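Local atomic coordinates of tRNA(Ile2) 2-agmatinylcytidine synthetase TiaS (Archaeoglobus fulgidus, PDB entry 5XOB), a protein that catalyses the ATP-dependent attachment of agmatine to the wobble cytidine of a minor isoleucine tRNA, switching its codon specificity from AUG to AUA. Residues F156-L160 with G218-L224. Residue numbers count along the deposited sequence, not the author numbering.
Sequences FTLEL and GESVEAL
T157-L160 are extended, the start of strand 157-163, which runs antiparallel to strand 212-218 and meets its last residue, G218, at L158. L158 and G218 form a hydrogen-bonded pair, CA to CA 5.2 Å: L158 N donates to G218 O (2.9 Å) and G218 N to L158 O (2.8 Å). G218 is almost fully stretched (phi/psi -173/-177), and a CB here would clash with L224 CD1. E219 (-102/-21) then turns the chain out of the sheet. S220, chi1 p, is the N-cap of helix 221-230, its OG accepting from A223 N (2.9 Å), while its carbonyl O receives L224 N (3.1 Å) in the first turn. This turn lies over L158. With chi1 m and chi2 t, L158 reaches along the helix start: its CD1 is 3.5 Å from S220 C and 4.0 Å from V221 CG2. L224, whose chi1 (-111°) and chi2 (15°) both lie between wells, points back at the strand, placing CD2 3.3 Å from L158 CB and CG 3.7 Å from L160 CB. L160 (chi1 t, chi2 off its wells at 147°), on the same face as L158, also meets Y225 and M228 of the helix. E159 points away from it. T157, chi1 p, turns OG1 to H246 O; E219, m at chi1 and chi2, bends its carboxylate back so that OE2 lies 4.4 Å from T157 CG2 and salt-bridges R410. Strand 239-244 pairs with the other edge of 157-163. Helix 221-230, packed on one face of this mixed sheet, completes a beta-turn-alpha step consistent with the ferredoxin-like fold of the TiaS FLD domain.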
loop_
_atom_site.group_PDB
_atom_site.type_symbol
_atom_site.label_atom_id
_atom_site.label_comp_id
_atom_site.label_asym_id
_atom_site.label_seq_id
_atom_site.Cartn_x
_atom_site.Cartn_y
_atom_site.Cartn_z
ATOM N N PHE A 156 -3.385 -4.627 12.323
ATOM C CA PHE A 156 -3.773 -3.243 12.109
ATOM C C PHE A 156 -2.575 -2.358 12.403
ATOM O O PHE A 156 -1.622 -2.788 13.047
ATOM C CB PHE A 156 -4.943 -2.866 13.022
ATOM C CG PHE A 156 -4.627 -2.994 14.481
ATOM C CD1 PHE A 156 -4.791 -4.208 15.134
ATOM C CD2 PHE A 156 -4.144 -1.909 15.201
ATOM C CE1 PHE A 156 -4.488 -4.337 16.481
ATOM C CE2 PHE A 156 -3.840 -2.029 16.547
ATOM C CZ PHE A 156 -4.013 -3.245 17.188
ATOM N N THR A 157 -2.618 -1.130 11.914
ATOM C CA THR A 157 -1.655 -0.122 12.322
ATOM C C THR A 157 -2.416 1.139 12.705
ATOM O O THR A 157 -3.630 1.239 12.482
ATOM C CB THR A 157 -0.610 0.160 11.224
ATOM O OG1 THR A 157 -1.252 0.628 10.027
ATOM C CG2 THR A 157 0.161 -1.099 10.927
ATOM N N LEU A 158 -1.709 2.084 13.308
ATOM C CA LEU A 158 -2.321 3.328 13.733
ATOM C C LEU A 158 -1.833 4.448 12.840
ATOM O O LEU A 158 -0.710 4.401 12.341
ATOM C CB LEU A 158 -1.968 3.629 15.194
ATOM C CG LEU A 158 -2.313 2.558 16.235
ATOM C CD1 LEU A 158 -1.777 2.958 17.604
ATOM C CD2 LEU A 158 -3.811 2.303 16.300
ATOM N N GLU A 159 -2.692 5.437 12.614
ATOM C CA GLU A 159 -2.263 6.680 11.995
ATOM C C GLU A 159 -2.808 7.884 12.746
ATOM O O GLU A 159 -4.004 7.981 13.025
ATOM C CB GLU A 159 -2.641 6.770 10.511
ATOM C CG GLU A 159 -1.638 7.631 9.737
ATOM C CD GLU A 159 -2.003 7.873 8.282
ATOM O OE1 GLU A 159 -2.989 7.279 7.800
ATOM O OE2 GLU A 159 -1.291 8.663 7.617
ATOM N N LEU A 160 -1.905 8.795 13.075
ATOM C CA LEU A 160 -2.287 10.041 13.678
ATOM C C LEU A 160 -2.393 11.026 12.550
ATOM O O LEU A 160 -1.427 11.279 11.827
ATOM C CB LEU A 160 -1.261 10.493 14.698
ATOM C CG LEU A 160 -1.604 11.791 15.417
ATOM C CD1 LEU A 160 -1.071 11.738 16.836
ATOM C CD2 LEU A 160 -1.013 12.968 14.657
ATOM N N GLY A 218 2.124 4.401 12.560
ATOM C CA GLY A 218 2.897 3.785 13.627
ATOM C C GLY A 218 2.223 2.654 14.371
ATOM O O GLY A 218 1.099 2.263 14.060
ATOM N N GLU A 219 2.923 2.148 15.384
ATOM C CA GLU A 219 2.526 0.928 16.086
ATOM C C GLU A 219 1.848 1.175 17.441
ATOM O O GLU A 219 1.135 0.303 17.946
ATOM C CB GLU A 219 3.751 0.031 16.287
ATOM C CG GLU A 219 4.470 -0.349 15.000
ATOM C CD GLU A 219 3.733 -1.392 14.167
ATOM O OE1 GLU A 219 2.857 -2.124 14.686
ATOM O OE2 GLU A 219 4.050 -1.492 12.970
ATOM N N SER A 220 2.066 2.345 18.035
ATOM C CA SER A 220 1.495 2.623 19.347
ATOM C C SER A 220 1.002 4.036 19.435
ATOM O O SER A 220 1.447 4.919 18.691
ATOM C CB SER A 220 2.532 2.395 20.447
ATOM O OG SER A 220 3.549 3.383 20.394
ATOM N N VAL A 221 0.091 4.247 20.375
ATOM C CA VAL A 221 -0.424 5.580 20.642
ATOM C C VAL A 221 0.728 6.410 21.205
ATOM O O VAL A 221 0.916 7.558 20.804
ATOM C CB VAL A 221 -1.633 5.551 21.607
ATOM C CG1 VAL A 221 -2.211 6.948 21.797
ATOM C CG2 VAL A 221 -2.715 4.612 21.083
ATOM N N GLU A 222 1.511 5.799 22.099
ATOM C CA GLU A 222 2.683 6.437 22.717
ATOM C C GLU A 222 3.623 7.036 21.671
ATOM O O GLU A 222 3.957 8.219 21.731
ATOM C CB GLU A 222 3.454 5.417 23.576
ATOM C CG GLU A 222 4.787 5.921 24.141
ATOM C CD GLU A 222 5.645 4.817 24.761
ATOM O OE1 GLU A 222 6.757 4.553 24.238
ATOM O OE2 GLU A 222 5.214 4.214 25.772
ATOM N N ALA A 223 4.048 6.203 20.727
ATOM C CA ALA A 223 4.968 6.619 19.668
ATOM C C ALA A 223 4.372 7.731 18.824
ATOM O O ALA A 223 5.059 8.680 18.445
ATOM C CB ALA A 223 5.307 5.432 18.781
ATOM N N LEU A 224 3.085 7.602 18.529
ATOM C CA LEU A 224 2.407 8.547 17.650
ATOM C C LEU A 224 2.402 9.945 18.254
ATOM O O LEU A 224 2.801 10.908 17.601
ATOM C CB LEU A 224 0.978 8.063 17.321
ATOM C CG LEU A 224 0.661 7.596 15.885
ATOM C CD1 LEU A 224 1.885 7.327 15.019
ATOM C CD2 LEU A 224 -0.257 6.387 15.896
#